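PDB 5MU5: DUF115 domain-containing protein from Magnetospirillum magneticum AMB-1, which is a Maf-type glycosyltransferase involved in the formation of bacterial flagella, where it probably transfers sugars to flagellin. Local coordinates for residues A[597-609]-A[621-633]. Numbering follows the deposited sequence.
Sequences TLMMAAMCYDYYV and FWEIIRDEFHQMI
Segments 597-609 and 621-633, parts of helices 589-609 and 618-646, lie side by side and nearly antiparallel, their axes 11.0 Å apart at an angle of 170°, and the two backbones are nearest around Tyr605 and Ile625. The space between them is filled by aromatic rings and aliphatic chains. Tyr605 holds the middle: its CG sits between the backbone N and the carbonyl carbon (chi1 69°), which lays the ring along its own helix with one face over Ala602 CA. The opposite face receives the Ile625 methyl CG2, a CH-pi contact 4.0 Å from the ring centroid. Isoleucine suits this place, since its beta-branch presents a methyl close to the backbone. Further along the ring, Tyr605 CE2 approaches Phe629 CD1 obliquely at 4.1 Å, while CE1 lies near Trp622 CH2. With an alanine here, the Ile625 methyl would probably lose the face it rests on, and a gap would be likely to open between Phe629 and Trp622. At the C-terminal end of helix 589-609, Val609 lies between the Trp622 and Phe621 rings, though the exact position of its CG1 is doubtful. Phe621 CE2 also packs 3.9 Å from Tyr608 CB, with the Val609 N at its ring edge. At the other end Met632, its CG anti to the backbone N (chi1 -171°) and its chain bent at chi3, brings CE to 3.6 Å from Ala601 CB; the short alanine admits this flexible thioether. The same methyl packs tightly on Leu598 CD2 at 3.4 Å. Helix 546-564 adds Met561 against Tyr605 and Phe629, and helix 568-579 adds Leu571 and Leu575 against Tyr605. Such an apolar interface between consecutive antiparallel helices, joined by a short connection, is characteristic of a helical hairpin, here one within the Maf helical bundle domain.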
loop_
_atom_site.group_PDB
_atom_site.type_symbol
_atom_site.label_atom_id
_atom_site.label_comp_id
_atom_site.label_asym_id
_atom_site.label_seq_id
_atom_site.Cartn_x
_atom_site.Cartn_y
_atom_site.Cartn_z
ATOM N N THR A 597 13.145 -5.325 -2.289
ATOM C CA THR A 597 13.924 -6.329 -2.945
ATOM C C THR A 597 14.141 -7.533 -2.030
ATOM O O THR A 597 13.786 -8.662 -2.408
ATOM C CB THR A 597 15.203 -5.702 -3.472
ATOM O OG1 THR A 597 14.834 -4.713 -4.455
ATOM C CG2 THR A 597 16.118 -6.751 -4.104
ATOM N N LEU A 598 14.645 -7.300 -0.817
ATOM C CA LEU A 598 14.869 -8.406 0.133
ATOM C C LEU A 598 13.596 -9.191 0.533
ATOM O O LEU A 598 13.635 -10.424 0.655
ATOM C CB LEU A 598 15.584 -7.914 1.389
ATOM C CG LEU A 598 16.961 -7.275 1.177
ATOM C CD1 LEU A 598 17.554 -6.893 2.516
ATOM C CD2 LEU A 598 17.911 -8.183 0.416
ATOM N N MET A 599 12.476 -8.494 0.723
ATOM C CA MET A 599 11.224 -9.156 1.096
ATOM C C MET A 599 10.646 -9.984 -0.040
ATOM O O MET A 599 10.023 -11.011 0.195
ATOM C CB MET A 599 10.167 -8.163 1.594
ATOM C CG MET A 599 10.392 -7.629 3.009
ATOM S SD MET A 599 10.337 -8.880 4.319
ATOM C CE MET A 599 12.045 -9.390 4.408
ATOM N N MET A 600 10.843 -9.545 -1.264
ATOM C CA MET A 600 10.408 -10.327 -2.382
ATOM C C MET A 600 11.270 -11.563 -2.549
ATOM O O MET A 600 10.744 -12.628 -2.915
ATOM C CB MET A 600 10.438 -9.496 -3.642
ATOM C CG MET A 600 9.366 -8.444 -3.577
ATOM S SD MET A 600 7.760 -9.211 -3.297
ATOM C CE MET A 600 7.524 -9.888 -4.957
ATOM N N ALA A 601 12.578 -11.427 -2.300
ATOM C CA ALA A 601 13.448 -12.586 -2.318
ATOM C C ALA A 601 12.983 -13.591 -1.261
ATOM O O ALA A 601 12.891 -14.771 -1.536
ATOM C CB ALA A 601 14.885 -12.182 -2.097
ATOM N N ALA A 602 12.631 -13.109 -0.075
ATOM C CA ALA A 602 12.150 -13.982 1.007
ATOM C C ALA A 602 10.868 -14.676 0.657
ATOM O O ALA A 602 10.681 -15.834 1.005
ATOM C CB ALA A 602 11.975 -13.218 2.301
ATOM N N MET A 603 9.995 -13.972 -0.033
ATOM C CA MET A 603 8.742 -14.541 -0.458
ATOM C C MET A 603 8.983 -15.700 -1.416
ATOM O O MET A 603 8.304 -16.748 -1.317
ATOM C CB MET A 603 7.924 -13.494 -1.177
ATOM C CG MET A 603 6.523 -13.974 -1.479
ATOM S SD MET A 603 5.868 -13.068 -2.867
ATOM C CE MET A 603 6.743 -13.969 -4.150
ATOM N N CYS A 604 9.922 -15.492 -2.349
ATOM C CA CYS A 604 10.319 -16.505 -3.342
ATOM C C CYS A 604 10.906 -17.743 -2.686
ATOM O O CYS A 604 10.407 -18.841 -2.893
ATOM C CB CYS A 604 11.321 -15.926 -4.357
ATOM S SG CYS A 604 10.562 -14.668 -5.438
ATOM N N TYR A 605 11.928 -17.591 -1.854
ATOM C CA TYR A 605 12.476 -18.785 -1.248
ATOM C C TYR A 605 11.494 -19.468 -0.283
ATOM O O TYR A 605 11.463 -20.681 -0.199
ATOM C CB TYR A 605 13.855 -18.553 -0.632
ATOM C CG TYR A 605 13.966 -17.691 0.596
ATOM C CD1 TYR A 605 13.502 -18.123 1.846
ATOM C CD2 TYR A 605 14.630 -16.470 0.522
ATOM C CE1 TYR A 605 13.654 -17.326 2.970
ATOM C CE2 TYR A 605 14.797 -15.681 1.643
ATOM C CZ TYR A 605 14.305 -16.116 2.864
ATOM O OH TYR A 605 14.445 -15.345 3.991
ATOM N N ASP A 606 10.662 -18.697 0.396
ATOM C CA ASP A 606 9.728 -19.262 1.353
ATOM C C ASP A 606 8.723 -20.173 0.648
ATOM O O ASP A 606 8.352 -21.235 1.160
ATOM C CB ASP A 606 9.001 -18.159 2.117
ATOM C CG ASP A 606 7.884 -18.702 2.977
ATOM O OD1 ASP A 606 8.168 -19.294 4.056
ATOM O OD2 ASP A 606 6.699 -18.563 2.554
ATOM N N TYR A 607 8.287 -19.747 -0.530
ATOM C CA TYR A 607 7.362 -20.515 -1.316
ATOM C C TYR A 607 7.995 -21.856 -1.697
ATOM O O TYR A 607 7.388 -22.917 -1.517
ATOM C CB TYR A 607 6.940 -19.741 -2.576
ATOM C CG TYR A 607 5.969 -20.512 -3.436
ATOM C CD1 TYR A 607 4.601 -20.423 -3.224
ATOM C CD2 TYR A 607 6.425 -21.359 -4.430
ATOM C CE1 TYR A 607 3.709 -21.154 -3.998
ATOM C CE2 TYR A 607 5.553 -22.086 -5.211
ATOM C CZ TYR A 607 4.191 -21.980 -4.997
ATOM O OH TYR A 607 3.325 -22.722 -5.778
ATOM N N TYR A 608 9.219 -21.816 -2.203
ATOM C CA TYR A 608 9.834 -23.042 -2.718
ATOM C C TYR A 608 10.384 -24.004 -1.662
ATOM O O TYR A 608 10.316 -25.223 -1.869
ATOM C CB TYR A 608 10.850 -22.725 -3.820
ATOM C CG TYR A 608 10.171 -22.216 -5.088
ATOM C CD1 TYR A 608 9.457 -23.084 -5.900
ATOM C CD2 TYR A 608 10.237 -20.872 -5.466
ATOM C CE1 TYR A 608 8.836 -22.638 -7.059
ATOM C CE2 TYR A 608 9.614 -20.419 -6.611
ATOM C CZ TYR A 608 8.917 -21.307 -7.404
ATOM O OH TYR A 608 8.285 -20.892 -8.549
ATOM N N VAL A 609 10.895 -23.500 -0.532
ATOM C CA VAL A 609 11.410 -24.422 0.494
ATOM C C VAL A 609 10.349 -25.356 1.091
ATOM O O VAL A 609 10.666 -26.481 1.477
ATOM C CB VAL A 609 12.113 -23.742 1.693
ATOM C CG1 VAL A 609 13.401 -23.127 1.260
ATOM C CG2 VAL A 609 11.219 -22.723 2.370
ATOM N N PHE A 621 18.659 -27.453 0.107
ATOM C CA PHE A 621 18.025 -26.302 -0.525
ATOM C C PHE A 621 18.158 -25.075 0.342
ATOM O O PHE A 621 18.349 -23.979 -0.165
ATOM C CB PHE A 621 16.568 -26.568 -0.848
ATOM C CG PHE A 621 15.943 -25.518 -1.731
ATOM C CD1 PHE A 621 16.547 -25.133 -2.907
ATOM C CD2 PHE A 621 14.732 -24.949 -1.394
ATOM C CE1 PHE A 621 15.967 -24.177 -3.721
ATOM C CE2 PHE A 621 14.143 -24.000 -2.206
ATOM C CZ PHE A 621 14.770 -23.604 -3.366
ATOM N N TRP A 622 18.049 -25.262 1.657
ATOM C CA TRP A 622 18.313 -24.183 2.590
ATOM C C TRP A 622 19.735 -23.623 2.403
ATOM O O TRP A 622 19.931 -22.423 2.451
ATOM C CB TRP A 622 18.099 -24.630 4.035
ATOM C CG TRP A 622 16.740 -24.300 4.572
ATOM C CD1 TRP A 622 15.801 -25.173 5.023
ATOM C CD2 TRP A 622 16.165 -22.989 4.696
ATOM N NE1 TRP A 622 14.677 -24.493 5.430
ATOM C CE2 TRP A 622 14.877 -23.152 5.254
ATOM C CE3 TRP A 622 16.626 -21.702 4.424
ATOM C CZ2 TRP A 622 14.041 -22.082 5.526
ATOM C CZ3 TRP A 622 15.803 -20.632 4.693
ATOM C CH2 TRP A 622 14.511 -20.822 5.230
ATOM N N GLU A 623 20.724 -24.487 2.214
ATOM C CA GLU A 623 22.092 -24.020 1.988
ATOM C C GLU A 623 22.182 -23.218 0.665
ATOM O O GLU A 623 22.805 -22.151 0.608
ATOM C CB GLU A 623 23.077 -25.189 2.036
ATOM C CG GLU A 623 24.482 -24.902 1.493
ATOM C CD GLU A 623 25.135 -23.642 2.059
ATOM O OE1 GLU A 623 24.863 -23.255 3.215
ATOM O OE2 GLU A 623 25.933 -23.021 1.328
ATOM N N ILE A 624 21.531 -23.715 -0.383
ATOM C CA ILE A 624 21.431 -22.976 -1.646
ATOM C C ILE A 624 20.843 -21.584 -1.453
ATOM O O ILE A 624 21.344 -20.595 -2.011
ATOM C CB ILE A 624 20.592 -23.757 -2.660
ATOM C CG1 ILE A 624 21.427 -24.937 -3.181
ATOM C CG2 ILE A 624 20.169 -22.863 -3.824
ATOM C CD1 ILE A 624 20.661 -25.929 -4.026
ATOM N N ILE A 625 19.760 -21.509 -0.688
ATOM C CA ILE A 625 19.095 -20.243 -0.430
ATOM C C ILE A 625 20.023 -19.282 0.317
ATOM O O ILE A 625 20.079 -18.088 0.005
ATOM C CB ILE A 625 17.826 -20.475 0.405
ATOM C CG1 ILE A 625 16.769 -21.103 -0.474
ATOM C CG2 ILE A 625 17.283 -19.176 0.978
ATOM C CD1 ILE A 625 15.671 -21.737 0.318
ATOM N N ARG A 626 20.749 -19.819 1.291
ATOM C CA ARG A 626 21.647 -19.021 2.095
ATOM C C ARG A 626 22.720 -18.434 1.210
ATOM O O ARG A 626 22.985 -17.242 1.243
ATOM C CB ARG A 626 22.285 -19.871 3.194
ATOM C CG ARG A 626 23.070 -19.080 4.232
ATOM C CD ARG A 626 24.055 -19.962 5.004
ATOM N NE ARG A 626 25.005 -20.545 4.069
ATOM C CZ ARG A 626 25.992 -19.880 3.460
ATOM N NH1 ARG A 626 26.200 -18.588 3.689
ATOM N NH2 ARG A 626 26.765 -20.511 2.589
ATOM N N ASP A 627 23.315 -19.277 0.396
ATOM C CA ASP A 627 24.434 -18.854 -0.426
ATOM C C ASP A 627 24.014 -17.818 -1.484
ATOM O O ASP A 627 24.687 -16.813 -1.664
ATOM C CB ASP A 627 25.050 -20.071 -1.102
ATOM C CG ASP A 627 26.315 -19.743 -1.816
ATOM O OD1 ASP A 627 27.127 -18.985 -1.256
ATOM O OD2 ASP A 627 26.507 -20.242 -2.936
ATOM N N GLU A 628 22.901 -18.074 -2.173
ATOM C CA GLU A 628 22.390 -17.139 -3.167
ATOM C C GLU A 628 21.874 -15.863 -2.529
ATOM O O GLU A 628 21.993 -14.798 -3.117
ATOM C CB GLU A 628 21.308 -17.780 -4.021
ATOM C CG GLU A 628 21.849 -18.886 -4.919
ATOM C CD GLU A 628 22.831 -18.403 -5.989
ATOM O OE1 GLU A 628 22.851 -17.184 -6.310
ATOM O OE2 GLU A 628 23.586 -19.261 -6.526
ATOM N N PHE A 629 21.318 -15.957 -1.329
ATOM C CA PHE A 629 20.873 -14.760 -0.639
ATOM C C PHE A 629 22.079 -13.839 -0.407
ATOM O O PHE A 629 21.972 -12.631 -0.601
ATOM C CB PHE A 629 20.173 -15.133 0.661
ATOM C CG PHE A 629 19.450 -13.996 1.323
ATOM C CD1 PHE A 629 18.192 -13.598 0.874
ATOM C CD2 PHE A 629 20.006 -13.344 2.427
ATOM C CE1 PHE A 629 17.508 -12.553 1.487
ATOM C CE2 PHE A 629 19.321 -12.302 3.050
ATOM C CZ PHE A 629 18.071 -11.904 2.575
ATOM N N HIS A 630 23.216 -14.425 -0.012
ATOM C CA HIS A 630 24.485 -13.692 0.137
ATOM C C HIS A 630 24.992 -13.082 -1.163
ATOM O O HIS A 630 25.429 -11.928 -1.176
ATOM C CB HIS A 630 25.587 -14.585 0.710
ATOM C CG HIS A 630 25.731 -14.486 2.189
ATOM N ND1 HIS A 630 26.730 -13.746 2.785
ATOM C CD2 HIS A 630 24.995 -15.016 3.197
ATOM C CE1 HIS A 630 26.609 -13.831 4.099
ATOM N NE2 HIS A 630 25.567 -14.597 4.375
ATOM N N GLN A 631 24.988 -13.854 -2.243
ATOM C CA GLN A 631 25.390 -13.302 -3.530
ATOM C C GLN A 631 24.488 -12.126 -3.904
ATOM O O GLN A 631 24.973 -11.113 -4.387
ATOM C CB GLN A 631 25.409 -14.353 -4.635
ATOM C CG GLN A 631 26.678 -15.199 -4.643
ATOM C CD GLN A 631 26.684 -16.275 -5.734
ATOM O OE1 GLN A 631 26.158 -16.080 -6.841
ATOM N NE2 GLN A 631 27.288 -17.422 -5.422
ATOM N N MET A 632 23.186 -12.246 -3.653
ATOM C CA MET A 632 22.267 -11.157 -3.935
ATOM C C MET A 632 22.633 -9.915 -3.124
ATOM O O MET A 632 22.707 -8.800 -3.663
ATOM C CB MET A 632 20.838 -11.554 -3.607
ATOM C CG MET A 632 19.801 -10.558 -4.081
ATOM S SD MET A 632 18.127 -11.016 -3.629
ATOM C CE MET A 632 18.176 -10.669 -1.879
ATOM N N ILE A 633 22.857 -10.113 -1.831
ATOM C CA ILE A 633 23.210 -9.005 -0.954
ATOM C C ILE A 633 24.552 -8.386 -1.366
ATOM O O ILE A 633 24.714 -7.171 -1.289
ATOM C CB ILE A 633 23.111 -9.430 0.524
ATOM C CG1 ILE A 633 21.629 -9.392 0.897
ATOM C CG2 ILE A 633 23.918 -8.506 1.420
ATOM C CD1 ILE A 633 21.276 -9.924 2.262
#